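Local coordinates for protein haloalkane dehalogenase (Mycobacterium rhodesiae, PDB 4MJ3) that probably hydrolyses the carbon-halogen bond of haloalkanes, giving the alcohol and a halide ion, as haloalkane dehalogenases do, at residues W232-F242 against V259-Q270. Sequence-based numbering, arbitrary orientation.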
ATOM      1  N   TRP A 232      12.900  11.387   2.426  1.00 13.99           N
ATOM      2  CA  TRP A 232      13.568  10.679   3.507  1.00 13.87           C
ATOM      3  C   TRP A 232      14.077  11.678   4.543  1.00 15.39           C
ATOM      4  O   TRP A 232      13.939  11.469   5.758  1.00 16.15           O
ATOM      5  CB  TRP A 232      14.719   9.844   2.932  1.00 14.47           C
ATOM      6  CG  TRP A 232      15.505   9.046   3.922  1.00 15.55           C
ATOM      7  CD1 TRP A 232      16.800   9.269   4.329  1.00 17.64           C
ATOM      8  CD2 TRP A 232      15.054   7.891   4.637  1.00 16.37           C
ATOM      9  NE1 TRP A 232      17.176   8.301   5.229  1.00 17.01           N
ATOM     10  CE2 TRP A 232      16.119   7.457   5.452  1.00 18.86           C
ATOM     11  CE3 TRP A 232      13.841   7.186   4.674  1.00 18.45           C
ATOM     12  CZ2 TRP A 232      16.008   6.321   6.281  1.00 20.64           C
ATOM     13  CZ3 TRP A 232      13.731   6.068   5.509  1.00 20.86           C
ATOM     14  CH2 TRP A 232      14.800   5.654   6.294  1.00 18.41           C
ATOM     15  N   ALA A 233      14.688  12.756   4.066  1.00 16.79           N
ATOM     16  CA  ALA A 233      15.164  13.811   4.963  1.00 16.25           C
ATOM     17  C   ALA A 233      13.991  14.373   5.773  1.00 16.12           C
ATOM     18  O   ALA A 233      14.100  14.567   6.991  1.00 18.19           O
ATOM     19  CB  ALA A 233      15.857  14.922   4.182  1.00 17.40           C
ATOM     20  N   ALA A 234      12.860  14.608   5.111  1.00 14.77           N
ATOM     21  CA  ALA A 234      11.664  15.094   5.811  1.00 17.16           C
ATOM     22  C   ALA A 234      11.118  14.092   6.827  1.00 16.85           C
ATOM     23  O   ALA A 234      10.712  14.477   7.934  1.00 17.51           O
ATOM     24  CB  ALA A 234      10.580  15.497   4.822  1.00 17.30           C
ATOM     25  N   LEU A 235      11.120  12.804   6.490  1.00 15.76           N
ATOM     26  CA  LEU A 235      10.740  11.770   7.457  1.00 17.78           C
ATOM     27  C   LEU A 235      11.639  11.746   8.675  1.00 17.14           C
ATOM     28  O   LEU A 235      11.194  11.411   9.778  1.00 18.31           O
ATOM     29  CB  LEU A 235      10.782  10.373   6.827  1.00 20.01           C
ATOM     30  CG  LEU A 235       9.549   9.799   6.177  1.00 29.07           C
ATOM     31  CD1 LEU A 235       9.867   8.347   5.821  1.00 28.34           C
ATOM     32  CD2 LEU A 235       8.352   9.861   7.107  1.00 26.17           C
ATOM     33  N   GLY A 236      12.910  12.103   8.492  1.00 16.36           N
ATOM     34  CA  GLY A 236      13.847  12.215   9.601  1.00 17.15           C
ATOM     35  C   GLY A 236      13.594  13.391  10.530  1.00 19.40           C
ATOM     36  O   GLY A 236      14.266  13.517  11.555  1.00 19.61           O
ATOM     37  N   ARG A 237      12.642  14.256  10.163  1.00 21.04           N
ATOM     38  CA  ARG A 237      12.184  15.346  11.016  1.00 22.79           C
ATOM     39  C   ARG A 237      10.743  15.140  11.496  1.00 19.16           C
ATOM     40  O   ARG A 237      10.183  16.020  12.130  1.00 19.89           O
ATOM     41  CB  ARG A 237      12.272  16.674  10.260  1.00 24.54           C
ATOM     42  CG  ARG A 237      13.666  16.994   9.748  1.00 28.39           C
ATOM     43  CD  ARG A 237      13.743  18.401   9.149  1.00 29.77           C
ATOM     44  NE  ARG A 237      13.049  18.486   7.863  1.00 30.29           N
ATOM     45  CZ  ARG A 237      13.591  18.238   6.667  1.00 33.84           C
ATOM     46  NH1 ARG A 237      14.874  17.894   6.540  1.00 33.60           N
ATOM     47  NH2 ARG A 237      12.843  18.348   5.579  1.00 29.73           N
ATOM     48  N   PHE A 238      10.144  13.989  11.181  1.00 17.96           N
ATOM     49  CA  PHE A 238       8.746  13.709  11.531  1.00 16.42           C
ATOM     50  C   PHE A 238       8.691  13.293  12.996  1.00 18.47           C
ATOM     51  O   PHE A 238       9.124  12.193  13.357  1.00 17.68           O
ATOM     52  CB  PHE A 238       8.173  12.624  10.612  1.00 17.04           C
ATOM     53  CG  PHE A 238       6.684  12.395  10.766  1.00 15.19           C
ATOM     54  CD1 PHE A 238       5.780  13.202  10.103  1.00 16.00           C
ATOM     55  CD2 PHE A 238       6.211  11.333  11.500  1.00 15.44           C
ATOM     56  CE1 PHE A 238       4.413  12.984  10.217  1.00 14.99           C
ATOM     57  CE2 PHE A 238       4.843  11.121  11.649  1.00 14.25           C
ATOM     58  CZ  PHE A 238       3.946  11.940  10.996  1.00 13.71           C
ATOM     59  N   GLU A 239       8.142  14.168  13.835  1.00 19.16           N
ATOM     60  CA  GLU A 239       8.125  13.997  15.287  1.00 20.66           C
ATOM     61  C   GLU A 239       6.834  13.382  15.810  1.00 20.58           C
ATOM     62  O   GLU A 239       6.742  13.035  17.002  1.00 20.02           O
ATOM     63  CB  GLU A 239       8.314  15.357  15.960  1.00 22.78           C
ATOM     64  CG  GLU A 239       9.630  16.025  15.625  1.00 27.05           C
ATOM     65  CD  GLU A 239      10.798  15.448  16.385  1.00 34.05           C
ATOM     66  OE1 GLU A 239      10.582  14.656  17.328  1.00 39.75           O
ATOM     67  OE2 GLU A 239      11.941  15.801  16.046  1.00 46.59           O
ATOM     68  N   LYS A 240       5.836  13.269  14.944  1.00 19.15           N
ATOM     69  CA  LYS A 240       4.549  12.728  15.333  1.00 17.43           C
ATOM     70  C   LYS A 240       4.629  11.202  15.428  1.00 17.01           C
ATOM     71  O   LYS A 240       5.594  10.589  14.945  1.00 15.80           O
ATOM     72  CB  LYS A 240       3.440  13.193  14.389  1.00 18.60           C
ATOM     73  CG  LYS A 240       3.023  14.632  14.663  1.00 21.09           C
ATOM     74  CD  LYS A 240       2.015  15.173  13.664  1.00 22.41           C
ATOM     75  CE  LYS A 240       2.686  15.502  12.340  1.00 23.64           C
ATOM     76  NZ  LYS A 240       1.726  16.098  11.381  1.00 21.62           N
ATOM     77  N   PRO A 241       3.635  10.587  16.071  1.00 16.42           N
ATOM     78  CA  PRO A 241       3.761   9.140  16.360  1.00 16.78           C
ATOM     79  C   PRO A 241       3.969   8.234  15.150  1.00 15.21           C
ATOM     80  O   PRO A 241       3.256   8.334  14.142  1.00 15.52           O
ATOM     81  CB  PRO A 241       2.443   8.815  17.077  1.00 16.49           C
ATOM     82  CG  PRO A 241       2.075  10.089  17.734  1.00 17.19           C
ATOM     83  CD  PRO A 241       2.454  11.161  16.744  1.00 17.44           C
ATOM     84  N   PHE A 242       4.960   7.358  15.272  1.00 15.06           N
ATOM     85  CA  PHE A 242       5.331   6.425  14.218  1.00 15.11           C
ATOM     86  C   PHE A 242       5.517   5.041  14.843  1.00 16.24           C
ATOM     87  O   PHE A 242       6.313   4.883  15.781  1.00 17.39           O
ATOM     88  CB  PHE A 242       6.625   6.902  13.577  1.00 15.86           C
ATOM     89  CG  PHE A 242       7.009   6.108  12.362  1.00 18.03           C
ATOM     90  CD1 PHE A 242       7.596   4.870  12.486  1.00 23.04           C
ATOM     91  CD2 PHE A 242       6.772   6.629  11.100  1.00 21.59           C
ATOM     92  CE1 PHE A 242       7.941   4.139  11.351  1.00 23.71           C
ATOM     93  CE2 PHE A 242       7.111   5.914   9.976  1.00 22.38           C
ATOM     94  CZ  PHE A 242       7.691   4.671  10.113  1.00 18.30           C
ATOM     95  N   VAL A 259      16.133   0.263  10.191  1.00 15.30           N
ATOM     96  CA  VAL A 259      16.554   1.499   9.517  1.00 16.14           C
ATOM     97  C   VAL A 259      15.433   2.540   9.580  1.00 17.03           C
ATOM     98  O   VAL A 259      15.633   3.689   9.993  1.00 17.78           O
ATOM     99  CB  VAL A 259      16.913   1.240   8.038  1.00 18.16           C
ATOM    100  CG1 VAL A 259      17.336   2.548   7.362  1.00 18.92           C
ATOM    101  CG2 VAL A 259      18.019   0.199   7.940  1.00 19.12           C
ATOM    102  N   LEU A 260      14.230   2.115   9.236  1.00 15.83           N
ATOM    103  CA  LEU A 260      13.056   2.984   9.360  1.00 16.23           C
ATOM    104  C   LEU A 260      12.786   3.400  10.809  1.00 15.27           C
ATOM    105  O   LEU A 260      12.583   4.585  11.108  1.00 19.71           O
ATOM    106  CB  LEU A 260      11.834   2.260   8.798  1.00 16.87           C
ATOM    107  CG  LEU A 260      10.600   3.053   8.430  1.00 18.39           C
ATOM    108  CD1 LEU A 260      10.935   4.229   7.520  1.00 19.96           C
ATOM    109  CD2 LEU A 260       9.614   2.106   7.759  1.00 19.68           C
ATOM    110  N   ARG A 261      12.783   2.436  11.722  1.00 17.69           N
ATOM    111  CA  ARG A 261      12.508   2.734  13.129  1.00 17.46           C
ATOM    112  C   ARG A 261      13.532   3.732  13.695  1.00 18.81           C
ATOM    113  O   ARG A 261      13.174   4.635  14.455  1.00 20.32           O
ATOM    114  CB  ARG A 261      12.444   1.437  13.959  1.00 20.65           C
ATOM    115  CG  ARG A 261      12.207   1.671  15.443  1.00 21.72           C
ATOM    116  CD  ARG A 261      11.971   0.425  16.261  1.00 22.70           C
ATOM    117  NE  ARG A 261      12.608  -0.784  15.763  1.00 25.85           N
ATOM    118  CZ  ARG A 261      13.889  -1.126  15.968  1.00 28.65           C
ATOM    119  NH1 ARG A 261      14.382  -2.266  15.482  1.00 24.39           N
ATOM    120  NH2 ARG A 261      14.693  -0.331  16.660  1.00 37.54           N
ATOM    121  N   GLY A 262      14.803   3.550  13.355  1.00 15.79           N
ATOM    122  CA  GLY A 262      15.865   4.419  13.857  1.00 16.17           C
ATOM    123  C   GLY A 262      15.872   5.808  13.250  1.00 15.61           C
ATOM    124  O   GLY A 262      16.350   6.748  13.850  1.00 17.06           O
ATOM    125  N   HIS A 263      15.303   5.954  12.057  1.00 15.64           N
ATOM    126  CA  HIS A 263      15.361   7.213  11.315  1.00 15.31           C
ATOM    127  C   HIS A 263      14.316   8.244  11.735  1.00 16.07           C
ATOM    128  O   HIS A 263      14.579   9.452  11.726  1.00 16.57           O
ATOM    129  CB  HIS A 263      15.168   6.925   9.840  1.00 15.52           C
ATOM    130  CG  HIS A 263      15.319   8.132   8.961  1.00 16.71           C
ATOM    131  ND1 HIS A 263      16.477   8.871   8.917  1.00 17.23           N
ATOM    132  CD2 HIS A 263      14.466   8.729   8.092  1.00 16.20           C
ATOM    133  CE1 HIS A 263      16.338   9.869   8.058  1.00 17.91           C
ATOM    134  NE2 HIS A 263      15.124   9.806   7.546  1.00 18.73           N
ATOM    135  N   VAL A 264      13.119   7.768  12.084  1.00 14.71           N
ATOM    136  CA  VAL A 264      11.986   8.662  12.344  1.00 15.43           C
ATOM    137  C   VAL A 264      11.941   9.057  13.815  1.00 16.39           C
ATOM    138  O   VAL A 264      11.763   8.195  14.685  1.00 19.23           O
ATOM    139  CB  VAL A 264      10.664   7.978  11.987  1.00 16.09           C
ATOM    140  CG1 VAL A 264       9.493   8.942  12.154  1.00 18.03           C
ATOM    141  CG2 VAL A 264      10.725   7.458  10.555  1.00 15.15           C
ATOM    142  N   PRO A 265      12.111  10.357  14.115  1.00 18.72           N
ATOM    143  CA  PRO A 265      12.159  10.751  15.538  1.00 20.72           C
ATOM    144  C   PRO A 265      10.894  10.373  16.313  1.00 18.94           C
ATOM    145  O   PRO A 265      10.979  10.006  17.485  1.00 19.38           O
ATOM    146  CB  PRO A 265      12.339  12.269  15.497  1.00 21.85           C
ATOM    147  CG  PRO A 265      12.785  12.597  14.118  1.00 22.54           C
ATOM    148  CD  PRO A 265      12.399  11.481  13.207  1.00 19.91           C
ATOM    149  N   GLY A 266       9.744  10.450  15.644  1.00 17.71           N
ATOM    150  CA  GLY A 266       8.462  10.101  16.258  1.00 16.19           C
ATOM    151  C   GLY A 266       8.281   8.624  16.596  1.00 15.35           C
ATOM    152  O   GLY A 266       7.284   8.250  17.223  1.00 15.00           O
ATOM    153  N   ALA A 267       9.212   7.778  16.166  1.00 15.55           N
ATOM    154  CA  ALA A 267       9.231   6.374  16.605  1.00 15.73           C
ATOM    155  C   ALA A 267       9.761   6.206  18.020  1.00 17.45           C
ATOM    156  O   ALA A 267       9.500   5.188  18.660  1.00 18.45           O
ATOM    157  CB  ALA A 267      10.039   5.538  15.634  1.00 18.30           C
ATOM    158  N   ARG A 268      10.501   7.199  18.510  1.00 18.27           N
ATOM    159  CA  ARG A 268      11.128   7.119  19.845  1.00 20.67           C
ATOM    160  C   ARG A 268      10.006   7.052  20.892  1.00 22.64           C
ATOM    161  O   ARG A 268       9.079   7.860  20.868  1.00 23.03           O
ATOM    162  CB  ARG A 268      12.053   8.323  20.093  1.00 21.69           C
ATOM    163  CG  ARG A 268      13.287   8.405  19.190  1.00 26.02           C
ATOM    164  N   GLY A 269      10.072   6.046  21.761  1.00 23.01           N
ATOM    165  CA  GLY A 269       9.119   5.862  22.852  1.00 26.49           C
ATOM    166  C   GLY A 269       7.814   5.165  22.518  1.00 25.48           C
ATOM    167  O   GLY A 269       6.991   4.941  23.399  1.00 33.26           O
ATOM    168  N   GLN A 270       7.602   4.840  21.248  1.00 22.33           N
ATOM    169  CA  GLN A 270       6.408   4.121  20.834  1.00 18.80           C
ATOM    170  C   GLN A 270       6.649   2.628  21.066  1.00 18.79           C
ATOM    171  O   GLN A 270       7.778   2.158  20.960  1.00 21.22           O
ATOM    172  CB  GLN A 270       6.080   4.398  19.350  1.00 17.64           C
ATOM    173  CG  GLN A 270       5.725   5.842  19.046  1.00 18.83           C
ATOM    174  CD  GLN A 270       4.424   6.276  19.701  1.00 19.36           C
ATOM    175  OE1 GLN A 270       3.522   5.474  19.918  1.00 19.50           O
ATOM    176  NE2 GLN A 270       4.305   7.560  19.973  1.00 20.97           N
TER
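His-263 lies flat between two neighbours: the indole of Trp-232 covers one face as an offset stack, planes at 1° and the centroid of the indole's five-membered ring 3.7 Å from that of the imidazole, while Gly-236 CA makes a CH-pi contact with the other face. At its edge NE2 donates a nearly straight bond of 2.7 Å to Trp-232 O, in the imidazole plane but well above the plane of the carbonyl. Gly-236 N donates to the same oxygen from the other face of the carbonyl plane, so a main-chain N-H and the imidazole share one acceptor, and stack and bond together fix the rotation of His-263. With CG trans to the backbone N (chi1 -180°), the Trp-232 side chain swings its indole across the imidazole, so that CE2 and CZ2 lie over it; Leu-260 CD1 meets the indole edge at CZ3. In the alpha/beta-hydrolase fold this joins the approach to strand 242-244 to the end of helix 256-263 and the loop beyond. Val-264 CG2 sits over the centre of the Phe-242 ring, 4.0 Å from its centroid, and Leu-260 CD2 lies at that ring's edge; Val-143 and Ala-145 of strand 140-145 also touch Phe-242. Gly-266 N donates to Phe-238 O (2.9 Å), and Gly-266 O accepts from Phe-242 N (3.2 Å).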